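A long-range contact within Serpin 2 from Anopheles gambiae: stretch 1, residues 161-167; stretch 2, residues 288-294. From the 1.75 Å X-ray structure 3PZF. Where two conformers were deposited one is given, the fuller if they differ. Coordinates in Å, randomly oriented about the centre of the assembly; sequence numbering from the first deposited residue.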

# COMPACT_ATOMS: atom_id res chain seq x y z
N GLY A 161 6.20 11.78 -11.61
CA GLY A 161 5.09 12.06 -12.50
C GLY A 161 4.09 10.91 -12.68
O GLY A 161 3.14 11.04 -13.47
N ARG A 162 4.29 9.80 -11.97
CA ARG A 162 3.40 8.65 -12.10
C ARG A 162 2.03 9.05 -11.60
O ARG A 162 1.02 8.63 -12.14
CB ARG A 162 3.93 7.46 -11.29
CG ARG A 162 3.03 6.20 -11.33
CD ARG A 162 2.77 5.70 -12.76
NE ARG A 162 1.87 4.53 -12.73
CZ ARG A 162 0.55 4.61 -12.61
NH1 ARG A 162 -0.04 5.80 -12.52
NH2 ARG A 162 -0.18 3.50 -12.59
N LEU A 163 2.03 9.89 -10.56
CA LEU A 163 0.80 10.46 -10.00
C LEU A 163 0.94 11.98 -10.10
O LEU A 163 2.00 12.52 -9.81
CB LEU A 163 0.63 10.08 -8.52
CG LEU A 163 0.70 8.60 -8.13
CD1 LEU A 163 0.58 8.43 -6.62
CD2 LEU A 163 -0.38 7.79 -8.88
N ARG A 164 -0.16 12.65 -10.45
CA ARG A 164 -0.13 14.07 -10.80
C ARG A 164 -0.97 14.92 -9.85
O ARG A 164 -0.79 16.13 -9.80
CB ARG A 164 -0.68 14.26 -12.21
CG ARG A 164 0.09 13.55 -13.31
CD ARG A 164 1.42 14.23 -13.58
NE ARG A 164 2.13 13.59 -14.69
CZ ARG A 164 3.01 14.21 -15.48
NH1 ARG A 164 3.29 15.49 -15.29
NH2 ARG A 164 3.60 13.54 -16.46
N GLU A 165 -1.91 14.31 -9.14
CA GLU A 165 -2.75 15.09 -8.24
C GLU A 165 -3.44 14.19 -7.25
O GLU A 165 -3.63 12.99 -7.49
CB GLU A 165 -3.82 15.87 -9.01
CG GLU A 165 -4.92 14.99 -9.58
CD GLU A 165 -4.48 14.29 -10.86
OE1 GLU A 165 -4.86 13.11 -11.08
OE2 GLU A 165 -3.77 14.93 -11.66
N ILE A 166 -3.83 14.78 -6.14
CA ILE A 166 -4.48 14.02 -5.10
C ILE A 166 -5.60 14.80 -4.43
O ILE A 166 -6.48 14.21 -3.82
CB ILE A 166 -3.44 13.53 -4.08
CG1 ILE A 166 -4.06 12.50 -3.13
CG2 ILE A 166 -2.87 14.71 -3.28
CD1 ILE A 166 -2.98 11.75 -2.32
N VAL A 167 -5.59 16.13 -4.55
CA VAL A 167 -6.65 16.91 -3.92
C VAL A 167 -7.19 17.97 -4.87
O VAL A 167 -6.54 18.36 -5.83
CB VAL A 167 -6.17 17.62 -2.62
CG1 VAL A 167 -5.72 16.62 -1.55
CG2 VAL A 167 -5.07 18.64 -2.94
N PHE A 288 -2.56 -4.55 -16.27
CA PHE A 288 -3.35 -3.44 -15.74
C PHE A 288 -2.48 -2.26 -15.38
O PHE A 288 -1.29 -2.41 -15.04
CB PHE A 288 -4.23 -3.86 -14.55
CG PHE A 288 -3.48 -4.53 -13.41
CD1 PHE A 288 -3.49 -5.93 -13.26
CD2 PHE A 288 -2.78 -3.77 -12.48
CE1 PHE A 288 -2.81 -6.56 -12.17
CE2 PHE A 288 -2.10 -4.38 -11.41
CZ PHE A 288 -2.11 -5.79 -11.26
N LYS A 289 -3.08 -1.08 -15.48
CA LYS A 289 -2.46 0.16 -15.07
C LYS A 289 -3.54 1.06 -14.50
O LYS A 289 -4.48 1.45 -15.21
CB LYS A 289 -1.81 0.83 -16.28
CG LYS A 289 -1.22 2.21 -15.98
CD LYS A 289 -0.54 2.79 -17.18
CE LYS A 289 0.24 4.06 -16.81
NZ LYS A 289 0.98 4.63 -17.98
N PHE A 290 -3.43 1.42 -13.22
CA PHE A 290 -4.44 2.28 -12.62
C PHE A 290 -3.90 2.94 -11.36
O PHE A 290 -2.81 2.62 -10.88
CB PHE A 290 -5.73 1.48 -12.28
CG PHE A 290 -5.58 0.50 -11.10
CD1 PHE A 290 -5.98 0.84 -9.80
CD2 PHE A 290 -5.07 -0.78 -11.31
CE1 PHE A 290 -5.86 -0.07 -8.74
CE2 PHE A 290 -4.92 -1.69 -10.26
CZ PHE A 290 -5.33 -1.35 -8.97
N ASP A 291 -4.67 3.87 -10.83
CA ASP A 291 -4.33 4.44 -9.55
C ASP A 291 -5.57 4.52 -8.68
O ASP A 291 -6.70 4.34 -9.13
CB ASP A 291 -3.63 5.78 -9.72
CG ASP A 291 -4.37 6.72 -10.57
OD1 ASP A 291 -5.49 7.10 -10.18
OD2 ASP A 291 -3.82 7.09 -11.62
N PHE A 292 -5.35 4.81 -7.41
CA PHE A 292 -6.43 4.72 -6.45
C PHE A 292 -6.08 5.71 -5.35
O PHE A 292 -4.95 5.69 -4.84
CB PHE A 292 -6.58 3.32 -5.85
CG PHE A 292 -7.74 3.20 -4.91
CD1 PHE A 292 -9.04 3.08 -5.39
CD2 PHE A 292 -7.55 3.28 -3.53
CE1 PHE A 292 -10.12 3.00 -4.52
CE2 PHE A 292 -8.63 3.21 -2.65
CZ PHE A 292 -9.92 3.06 -3.16
N SER A 293 -7.00 6.61 -5.07
CA SER A 293 -6.79 7.67 -4.08
C SER A 293 -7.94 7.59 -3.09
O SER A 293 -9.07 7.30 -3.47
CB SER A 293 -6.80 9.03 -4.78
OG SER A 293 -6.33 10.04 -3.92
N GLU A 294 -7.69 7.89 -1.82
CA GLU A 294 -8.76 7.86 -0.83
C GLU A 294 -8.43 8.75 0.36
O GLU A 294 -7.27 8.87 0.75
CB GLU A 294 -9.03 6.44 -0.34
CG GLU A 294 -10.23 6.36 0.62
CD GLU A 294 -10.74 4.96 0.83
OE1 GLU A 294 -9.92 4.02 0.84
OE2 GLU A 294 -11.97 4.80 0.98
O HOH W 1 -2.89 5.09 -13.44

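A recurring principle of protein architecture is that an irregular segment can pack beside a β-strand without joining its sheet, the contact being carried by a few side chains rather than by a ladder of backbone hydrogen bonds. Serpin 2 from Anopheles gambiae offers a compact example. Residues 161-167 form neither helix nor strand, yet their touching part runs within 24° of the direction of the strand 288-294, the closest touching residues being 127 apart in sequence. The two backbones stay well apart, with L163 CA 7.9 Å from D291 CA and I166 CA 6.8 Å from S293 CA, and the surface buried between them amounts to a modest 245 Å².

The segment opens with G161, which does not touch the strand. Its phi of 78° is a value that glycine, lacking a side chain, adopts more readily than other residues.

R162 follows and makes the largest contribution. Its CA-to-CB bond points sideways, but the long side chain, with chi1 t, chi2 p and chi3 t, carries the guanidinium across to the strand, where it meets three consecutive residues. R162 NH2 donates a hydrogen bond to the backbone oxygen F290 O at 3.3 Å; the N-H...O angle of 134° makes it a weak one. The aliphatic part of K289 accompanies this group: K289 CG lies 3.8 Å from R162 NH2, and K289 CE sits over one face of the guanidinium. The lysine is extended, all four chi angles being t, so that its methylenes pass alongside the arginine while NZ continues beyond. Two like-charged residues can thus pack together through carbon.

D291 approaches the same guanidinium at its edge, near the plane. The charges are opposite, but R162 NH1 and D291 OD2 are 4.1 Å apart, beyond a salt bridge. A water fills the role of intermediary: it accepts a hydrogen bond from R162 NH1 at 3.1 Å and donates one to D291 OD2 at 2.9 Å. The pairing is therefore both electrostatic and water-mediated. R162 NE and NH2 are also hydrogen-bonded elsewhere in the structure.

L163 turns the contact from polar to apolar. It is buried, and its CD2 methyl reaches D291 CB at 3.9 Å. The aspartate, whose CA-to-CB bond points toward the segment, thus offers its methylene to leucine and its carboxylate to the water bridge.

R164 and E165 form a gap in the contact. Both are exposed, and neither side chain reaches the strand.

Contact resumes at I166, where CG1 lies 3.4 Å from S293 OG, a close packing of carbon against oxygen. The CA-to-CB bonds of S293 and D291 point toward the segment, whereas those of F290, F292 and E294 point away: the alternation of a β-strand decides which side chains are presented. V167, although buried, ends the segment without touching the strand.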